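Local coordinates for protein tRNA (cytosine(72)-C(5))-methyltransferase (Pyrococcus horikoshii, PDB 5ZVE) that methylates C5 of cytosine 72 in several tRNAs, using S-adenosyl-L-methionine as the methyl donor, at residues A[223-228]-A[247-252]; A[204-209]-A[236-241]. All coordinates share one frame; numbering follows the deposited sequence.

Overall arrangement
From the N terminus the chain first reaches 204-209, the cofactor-binding loop between strand 201-203 and helix 210-218. It then runs through that helix into strand 225-229, helix 232-245 and strand 250-254. Interaction 1 pairs the two strands, 223-228 with 247-252, and closes the loop that holds helix 232-245. Interaction 2 brings 236-241 of that same helix back onto 204-209, closing a loop that holds helix 210-218 and strand 225-229. The segments alternate along the chain, so the two contacts cross. Their centres lie about 10 Å apart. A227 CB packs on both A206 and M238, and I228 O probably accepts a hydrogen bond from A206 N, tying sheet, helix and cofactor loop together.

Interaction 1 of 2, residues A[223-228]-A[247-252]; sequences GEIIAI and VKNVKL
Parallel strand pairing joins I225, I226 and A227 to V250, K251 and L252 near one border of the methyltransferase sheet, where strand 225-229 lies between strands 201-203 and 250-254. The short strand axes approach to 4.6 Å and their directions differ by 31°. Three backbone hydrogen bonds set the register: I225 N to N249 O, K251 N to I225 O at 2.7 Å, and A227 N to K251 O. The first is the most bent, 150° at the hydrogen, and the second is nearly straight at 172°. Between them I225 takes part with both its N-H and its carbonyl, and V250 CA adds a CA-H...O contact to I225 O at 3.4 Å.

I225, A227, V250 and L252 share one face of the sheet. A227 CB meets V250 CG1 at 3.8 Å and L252 CD1 at 4.1 Å, a small methyl touching both branched neighbours. V250 presents its two methyls separately: CG1, anti to the backbone N, reaches A227, whereas CG2 lies 4.1 Å from I225 CD1. Next to the first of the backbone bonds, the side chains of I225 and N249 cross at about a right angle. Helices 210-218 and 232-245 cover this face: I215 and T212 of the former touch I225 and V250 respectively, and I242 of the latter touches L252.

I226 and K251 point to the other face. I226 is buried there, touching I265 and V253, while K251, bent at chi2 and chi4, carries its end away from strand 225-228; K251 CB stays 3.9 Å from I225 O. Strand 225-229, helix 232-245 and strand 250-254 form the beta-alpha-beta unit that this contact closes, a parallel crossover characteristic of the Rossmann-like fold of class I SAM-dependent methyltransferases.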
ATOM      1  N   GLY A 223     -12.125  10.603  21.435  1.00 44.14           N
ATOM      2  CA  GLY A 223     -11.643  11.795  20.763  1.00 39.33           C
ATOM      3  C   GLY A 223     -12.288  12.032  19.411  1.00 34.47           C
ATOM      4  O   GLY A 223     -13.413  11.599  19.155  1.00 31.25           O
ATOM      5  N   GLU A 224     -11.579  12.744  18.544  1.00 37.19           N
ATOM      6  CA  GLU A 224     -12.061  12.988  17.191  1.00 37.49           C
ATOM      7  C   GLU A 224     -10.893  13.028  16.214  1.00 37.54           C
ATOM      8  O   GLU A 224      -9.817  13.542  16.531  1.00 34.10           O
ATOM      9  CB  GLU A 224     -12.863  14.296  17.124  1.00 38.64           C
ATOM     10  CG  GLU A 224     -13.204  14.762  15.706  1.00 41.94           C
ATOM     11  CD  GLU A 224     -13.965  16.080  15.677  1.00 52.81           C
ATOM     12  OE1 GLU A 224     -15.211  16.049  15.579  1.00 55.92           O
ATOM     13  OE2 GLU A 224     -13.316  17.147  15.738  1.00 52.65           O
ATOM     14  N   ILE A 225     -11.108  12.459  15.033  1.00 34.27           N
ATOM     15  CA  ILE A 225     -10.125  12.508  13.964  1.00 33.43           C
ATOM     16  C   ILE A 225     -10.725  13.215  12.762  1.00 33.78           C
ATOM     17  O   ILE A 225     -11.798  12.845  12.280  1.00 34.39           O
ATOM     18  CB  ILE A 225      -9.660  11.107  13.541  1.00 31.24           C
ATOM     19  CG1 ILE A 225      -9.193  10.303  14.755  1.00 36.87           C
ATOM     20  CG2 ILE A 225      -8.561  11.210  12.492  1.00 29.08           C
ATOM     21  CD1 ILE A 225      -8.995   8.823  14.456  1.00 28.62           C
ATOM     22  N   ILE A 226     -10.040  14.244  12.286  1.00 32.23           N
ATOM     23  CA  ILE A 226     -10.463  14.928  11.079  1.00 32.29           C
ATOM     24  C   ILE A 226      -9.750  14.327   9.885  1.00 29.90           C
ATOM     25  O   ILE A 226      -8.522  14.345   9.818  1.00 31.47           O
ATOM     26  CB  ILE A 226     -10.179  16.429  11.153  1.00 34.69           C
ATOM     27  CG1 ILE A 226     -10.961  17.044  12.311  1.00 32.27           C
ATOM     28  CG2 ILE A 226     -10.539  17.097   9.836  1.00 32.62           C
ATOM     29  CD1 ILE A 226     -10.504  18.412  12.681  1.00 38.81           C
ATOM     30  N   ALA A 227     -10.523  13.796   8.945  1.00 30.13           N
ATOM     31  CA  ALA A 227      -9.954  13.096   7.802  1.00 32.41           C
ATOM     32  C   ALA A 227     -10.290  13.797   6.497  1.00 33.92           C
ATOM     33  O   ALA A 227     -11.456  13.964   6.146  1.00 37.48           O
ATOM     34  CB  ALA A 227     -10.442  11.662   7.769  1.00 33.93           C
ATOM     35  N   ILE A 228      -9.250  14.202   5.778  1.00 36.53           N
ATOM     36  CA  ILE A 228      -9.412  14.993   4.567  1.00 32.14           C
ATOM     37  C   ILE A 228      -9.055  14.196   3.322  1.00 28.73           C
ATOM     38  O   ILE A 228      -8.071  13.465   3.316  1.00 35.53           O
ATOM     39  CB  ILE A 228      -8.526  16.254   4.619  1.00 36.85           C
ATOM     40  CG1 ILE A 228      -8.856  17.087   5.857  1.00 34.93           C
ATOM     41  CG2 ILE A 228      -8.659  17.071   3.347  1.00 36.03           C
ATOM     42  CD1 ILE A 228      -7.916  18.232   6.076  1.00 34.55           C
ATOM     43  N   VAL A 247     -15.878   2.182  13.241  1.00 37.50           N
ATOM     44  CA  VAL A 247     -15.198   3.410  13.635  1.00 34.24           C
ATOM     45  C   VAL A 247     -16.206   4.541  13.860  1.00 34.92           C
ATOM     46  O   VAL A 247     -16.988   4.873  12.975  1.00 34.93           O
ATOM     47  CB  VAL A 247     -14.165   3.833  12.576  1.00 36.42           C
ATOM     48  CG1 VAL A 247     -13.595   5.198  12.905  1.00 32.86           C
ATOM     49  CG2 VAL A 247     -13.056   2.792  12.481  1.00 29.17           C
ATOM     50  N   LYS A 248     -16.188   5.122  15.052  1.00 34.84           N
ATOM     51  CA  LYS A 248     -17.129   6.181  15.407  1.00 41.32           C
ATOM     52  C   LYS A 248     -16.367   7.459  15.721  1.00 43.95           C
ATOM     53  O   LYS A 248     -16.898   8.393  16.319  1.00 41.99           O
ATOM     54  CB  LYS A 248     -17.972   5.760  16.611  1.00 40.43           C
ATOM     55  CG  LYS A 248     -18.726   4.460  16.404  1.00 42.21           C
ATOM     56  CD  LYS A 248     -19.511   4.073  17.644  1.00 50.30           C
ATOM     57  CE  LYS A 248     -20.307   2.799  17.423  1.00 52.59           C
ATOM     58  NZ  LYS A 248     -21.208   2.519  18.576  1.00 60.65           N
ATOM     59  N   ASN A 249     -15.114   7.478  15.291  1.00 43.96           N
ATOM     60  CA  ASN A 249     -14.134   8.423  15.789  1.00 40.83           C
ATOM     61  C   ASN A 249     -13.785   9.525  14.788  1.00 36.45           C
ATOM     62  O   ASN A 249     -13.050  10.461  15.102  1.00 38.63           O
ATOM     63  CB  ASN A 249     -12.889   7.631  16.206  1.00 33.24           C
ATOM     64  CG  ASN A 249     -11.981   8.412  17.107  1.00 44.48           C
ATOM     65  OD1 ASN A 249     -12.410   9.362  17.758  1.00 49.47           O
ATOM     66  ND2 ASN A 249     -10.734   7.971  17.216  1.00 45.20           N
ATOM     67  N   VAL A 250     -14.322   9.408  13.580  1.00 38.60           N
ATOM     68  CA  VAL A 250     -13.791  10.147  12.443  1.00 33.71           C
ATOM     69  C   VAL A 250     -14.791  11.116  11.822  1.00 37.96           C
ATOM     70  O   VAL A 250     -15.954  10.772  11.600  1.00 38.35           O
ATOM     71  CB  VAL A 250     -13.297   9.176  11.351  1.00 29.42           C
ATOM     72  CG1 VAL A 250     -12.767   9.934  10.159  1.00 35.54           C
ATOM     73  CG2 VAL A 250     -12.213   8.277  11.914  1.00 30.72           C
ATOM     74  N   LYS A 251     -14.325  12.334  11.558  1.00 36.24           N
ATOM     75  CA  LYS A 251     -15.094  13.322  10.810  1.00 40.56           C
ATOM     76  C   LYS A 251     -14.498  13.521   9.420  1.00 37.67           C
ATOM     77  O   LYS A 251     -13.358  13.969   9.280  1.00 37.43           O
ATOM     78  CB  LYS A 251     -15.146  14.654  11.560  1.00 38.30           C
ATOM     79  CG  LYS A 251     -15.796  15.785  10.773  1.00 48.02           C
ATOM     80  CD  LYS A 251     -17.253  15.480  10.449  1.00 49.39           C
ATOM     81  CE  LYS A 251     -18.018  16.737  10.052  1.00 41.06           C
ATOM     82  NZ  LYS A 251     -17.278  17.549   9.050  1.00 55.19           N
ATOM     83  N   LEU A 252     -15.274  13.175   8.399  1.00 35.85           N
ATOM     84  CA  LEU A 252     -14.834  13.318   7.016  1.00 38.61           C
ATOM     85  C   LEU A 252     -15.110  14.709   6.468  1.00 41.96           C
ATOM     86  O   LEU A 252     -16.213  15.234   6.599  1.00 45.10           O
ATOM     87  CB  LEU A 252     -15.519  12.281   6.123  1.00 38.21           C
ATOM     88  CG  LEU A 252     -14.787  10.974   5.816  1.00 40.36           C
ATOM     89  CD1 LEU A 252     -14.255  10.357   7.071  1.00 34.30           C
ATOM     90  CD2 LEU A 252     -15.731  10.009   5.135  1.00 30.35           C
TER

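Interaction 2 of 2, residues A[204-209]-A[236-241]; sequences MAAAPG and RKMEEN. With SAH (S-adenosyl-L-homocysteine), chain C.
P208 O receives the amide of N241 from helix 232-245: ND2 donates to it at 3.0 Å with 163° at the hydrogen. The oxygen lies close to the plane of the N241 amide, but the donor stands above the carbonyl plane of P208. M238 CA adds a CH contact to P208 O at 3.3 Å. N241 OD1 is bound in turn by R244, which helps fix the rotation of the amide.

Beside this bond M238 reaches toward the loop with CG anti to the backbone N (chi1 178°) and the chain extended beyond. Its SD lies 3.8 Å from A207 CA, and its CE meets G209 CA at 3.8 Å and A206 CB at 4.0 Å. G209 sits at the N-cap of helix 210-218, and a CB there would sit tightly against M238 CG. An alanine in place of M238 would probably leave a gap beside A206, A207 and G209 where SD and CE now pack.

The peptide before P208 is cis. A205 O accepts a hydrogen bond from the amino N of S-adenosyl-L-homocysteine at 3.0 Å, and G209 N gives a weak one to its carboxylate OXT. The loop meets the amino-acid end of the demethylated cofactor with backbone C=O and N-H groups, while helix 232-245 meets the loop through one side-chain hydrogen bond and thioether packing.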
ATOM      1  N   MET A 204      -4.677  14.462   6.471  1.00 29.38           N
ATOM      2  CA  MET A 204      -5.023  15.384   5.389  1.00 34.15           C
ATOM      3  C   MET A 204      -5.018  14.742   4.010  1.00 37.95           C
ATOM      4  O   MET A 204      -5.342  15.391   3.021  1.00 38.59           O
ATOM      5  CB  MET A 204      -4.080  16.594   5.372  1.00 37.32           C
ATOM      6  CG  MET A 204      -2.597  16.276   5.442  1.00 36.38           C
ATOM      7  SD  MET A 204      -1.613  17.798   5.417  1.00 45.88           S
ATOM      8  CE  MET A 204      -2.207  18.570   6.891  1.00 35.59           C
ATOM      9  N   ALA A 205      -4.665  13.465   3.949  1.00 34.55           N
ATOM     10  CA  ALA A 205      -4.836  12.678   2.738  1.00 32.15           C
ATOM     11  C   ALA A 205      -5.221  11.278   3.172  1.00 31.02           C
ATOM     12  O   ALA A 205      -4.398  10.360   3.149  1.00 31.43           O
ATOM     13  CB  ALA A 205      -3.569  12.669   1.905  1.00 32.91           C
ATOM     14  N   ALA A 206      -6.481  11.117   3.561  1.00 29.90           N
ATOM     15  CA  ALA A 206      -6.861  10.027   4.451  1.00 29.51           C
ATOM     16  C   ALA A 206      -7.484   8.819   3.764  1.00 27.12           C
ATOM     17  O   ALA A 206      -7.363   7.708   4.270  1.00 27.08           O
ATOM     18  CB  ALA A 206      -7.813  10.555   5.514  1.00 26.56           C
ATOM     19  N   ALA A 207      -8.127   9.020   2.617  1.00 27.48           N
ATOM     20  CA  ALA A 207      -8.863   7.934   1.969  1.00 30.48           C
ATOM     21  C   ALA A 207      -7.915   6.934   1.310  1.00 31.27           C
ATOM     22  O   ALA A 207      -6.872   7.327   0.790  1.00 26.25           O
ATOM     23  CB  ALA A 207      -9.842   8.496   0.949  1.00 29.55           C
ATOM     24  N   PRO A 208      -8.281   5.635   1.310  1.00 29.94           N
ATOM     25  CA  PRO A 208      -9.538   5.046   1.800  1.00 27.66           C
ATOM     26  C   PRO A 208      -9.652   4.877   3.325  1.00 29.58           C
ATOM     27  O   PRO A 208     -10.650   4.328   3.790  1.00 27.25           O
ATOM     28  CB  PRO A 208      -9.557   3.674   1.121  1.00 26.67           C
ATOM     29  CG  PRO A 208      -8.125   3.325   0.971  1.00 29.73           C
ATOM     30  CD  PRO A 208      -7.420   4.620   0.674  1.00 25.70           C
ATOM     31  N   GLY A 209      -8.665   5.333   4.086  1.00 27.80           N
ATOM     32  CA  GLY A 209      -8.805   5.381   5.533  1.00 24.81           C
ATOM     33  C   GLY A 209      -8.053   4.313   6.300  1.00 26.10           C
ATOM     34  O   GLY A 209      -8.381   4.028   7.454  1.00 28.06           O
ATOM     35  N   ARG A 236     -16.074   7.940  -0.416  1.00 42.44           N
ATOM     36  CA  ARG A 236     -17.210   7.024  -0.370  1.00 42.19           C
ATOM     37  C   ARG A 236     -16.772   5.634   0.093  1.00 43.11           C
ATOM     38  O   ARG A 236     -17.456   4.989   0.889  1.00 40.73           O
ATOM     39  CB  ARG A 236     -17.886   6.940  -1.739  1.00 41.47           C
ATOM     40  CG  ARG A 236     -19.101   6.031  -1.785  1.00 53.72           C
ATOM     41  CD  ARG A 236     -19.806   6.146  -3.125  1.00 53.62           C
ATOM     42  NE  ARG A 236     -19.994   7.542  -3.505  1.00 60.34           N
ATOM     43  CZ  ARG A 236     -20.695   7.947  -4.559  1.00 67.58           C
ATOM     44  NH1 ARG A 236     -21.285   7.060  -5.349  1.00 74.61           N
ATOM     45  NH2 ARG A 236     -20.810   9.241  -4.821  1.00 62.26           N
ATOM     46  N   LYS A 237     -15.639   5.167  -0.423  1.00 41.40           N
ATOM     47  CA  LYS A 237     -15.069   3.904   0.022  1.00 35.70           C
ATOM     48  C   LYS A 237     -14.671   3.993   1.490  1.00 38.29           C
ATOM     49  O   LYS A 237     -14.806   3.024   2.243  1.00 37.58           O
ATOM     50  CB  LYS A 237     -13.862   3.518  -0.835  1.00 37.85           C
ATOM     51  CG  LYS A 237     -13.277   2.159  -0.478  1.00 41.63           C
ATOM     52  CD  LYS A 237     -14.320   1.065  -0.638  1.00 38.40           C
ATOM     53  CE  LYS A 237     -13.758  -0.302  -0.296  1.00 48.03           C
ATOM     54  NZ  LYS A 237     -14.772  -1.380  -0.479  1.00 51.03           N
ATOM     55  N   MET A 238     -14.187   5.163   1.894  1.00 35.36           N
ATOM     56  CA  MET A 238     -13.763   5.374   3.271  1.00 33.13           C
ATOM     57  C   MET A 238     -14.946   5.312   4.231  1.00 35.71           C
ATOM     58  O   MET A 238     -14.821   4.804   5.348  1.00 35.12           O
ATOM     59  CB  MET A 238     -13.033   6.711   3.407  1.00 30.86           C
ATOM     60  CG  MET A 238     -12.598   7.036   4.817  1.00 31.52           C
ATOM     61  SD  MET A 238     -11.233   8.211   4.872  1.00 32.24           S
ATOM     62  CE  MET A 238     -10.936   8.272   6.628  1.00 29.97           C
ATOM     63  N   GLU A 239     -16.093   5.828   3.792  1.00 34.82           N
ATOM     64  CA  GLU A 239     -17.321   5.749   4.582  1.00 40.97           C
ATOM     65  C   GLU A 239     -17.715   4.298   4.852  1.00 33.19           C
ATOM     66  O   GLU A 239     -18.128   3.952   5.958  1.00 32.14           O
ATOM     67  CB  GLU A 239     -18.470   6.475   3.872  1.00 38.34           C
ATOM     68  CG  GLU A 239     -18.417   7.990   3.969  1.00 44.19           C
ATOM     69  CD  GLU A 239     -19.417   8.676   3.050  1.00 47.86           C
ATOM     70  OE1 GLU A 239     -20.151   7.968   2.330  1.00 51.32           O
ATOM     71  OE2 GLU A 239     -19.472   9.924   3.051  1.00 61.00           O
ATOM     72  N   GLU A 240     -17.585   3.458   3.831  1.00 33.50           N
ATOM     73  CA  GLU A 240     -17.907   2.043   3.958  1.00 36.84           C
ATOM     74  C   GLU A 240     -16.927   1.345   4.893  1.00 37.32           C
ATOM     75  O   GLU A 240     -17.323   0.522   5.718  1.00 38.19           O
ATOM     76  CB  GLU A 240     -17.895   1.362   2.587  1.00 35.59           C
ATOM     77  CG  GLU A 240     -18.859   1.971   1.580  1.00 36.62           C
ATOM     78  CD  GLU A 240     -18.653   1.435   0.174  1.00 46.55           C
ATOM     79  OE1 GLU A 240     -18.082   0.332   0.027  1.00 52.73           O
ATOM     80  OE2 GLU A 240     -19.063   2.118  -0.786  1.00 55.47           O
ATOM     81  N   ASN A 241     -15.648   1.691   4.762  1.00 37.64           N
ATOM     82  CA  ASN A 241     -14.610   1.146   5.627  1.00 33.43           C
ATOM     83  C   ASN A 241     -14.841   1.501   7.087  1.00 37.23           C
ATOM     84  O   ASN A 241     -14.654   0.669   7.973  1.00 39.19           O
ATOM     85  CB  ASN A 241     -13.231   1.638   5.189  1.00 30.11           C
ATOM     86  CG  ASN A 241     -12.780   1.025   3.877  1.00 29.90           C
ATOM     87  OD1 ASN A 241     -13.287  -0.014   3.454  1.00 31.34           O
ATOM     88  ND2 ASN A 241     -11.814   1.666   3.230  1.00 31.71           N
TER
HETATM   89  N   SAH C 401      -3.539   7.567   3.818  1.00 21.31           N
HETATM   90  CA  SAH C 401      -4.429   6.714   3.038  1.00 24.17           C
HETATM   91  CB  SAH C 401      -3.979   6.628   1.579  1.00 27.48           C
HETATM   92  CG  SAH C 401      -3.445   7.924   0.962  1.00 25.94           C
HETATM   93  SD  SAH C 401      -3.349   7.785  -0.840  1.00 29.95           S
HETATM   94  C   SAH C 401      -4.600   5.318   3.643  1.00 27.90           C
HETATM   95  O   SAH C 401      -3.851   4.904   4.528  1.00 27.05           O
HETATM   96  OXT SAH C 401      -5.497   4.567   3.264  1.00 25.63           O
HETATM   97  C5' SAH C 401      -3.229   9.579  -1.093  1.00 28.39           C
HETATM   98  C4' SAH C 401      -4.574  10.303  -1.111  1.00 31.48           C
HETATM   99  O4' SAH C 401      -4.369  11.690  -1.289  1.00 32.68           O
HETATM  100  C3' SAH C 401      -5.511   9.870  -2.231  1.00 33.52           C
HETATM  101  O3' SAH C 401      -6.659   9.280  -1.667  1.00 28.40           O
HETATM  102  C2' SAH C 401      -5.927  11.148  -2.936  1.00 28.73           C
HETATM  103  O2' SAH C 401      -7.325  11.193  -3.081  1.00 32.63           O
HETATM  104  C1' SAH C 401      -5.483  12.228  -1.971  1.00 31.02           C
HETATM  105  N9  SAH C 401      -5.160  13.520  -2.615  1.00 32.92           N
HETATM  106  C8  SAH C 401      -4.458  13.751  -3.771  1.00 35.45           C
HETATM  107  N7  SAH C 401      -4.395  15.088  -3.978  1.00 31.85           N
HETATM  108  C5  SAH C 401      -5.047  15.713  -2.972  1.00 34.29           C
HETATM  109  C6  SAH C 401      -5.288  17.054  -2.690  1.00 37.60           C
HETATM  110  N6  SAH C 401      -4.838  18.014  -3.496  1.00 35.16           N
HETATM  111  N1  SAH C 401      -6.000  17.388  -1.558  1.00 40.64           N
HETATM  112  C2  SAH C 401      -6.470  16.399  -0.715  1.00 39.85           C
HETATM  113  N3  SAH C 401      -6.230  15.072  -1.001  1.00 37.18           N
HETATM  114  C4  SAH C 401      -5.529  14.737  -2.112  1.00 32.14           C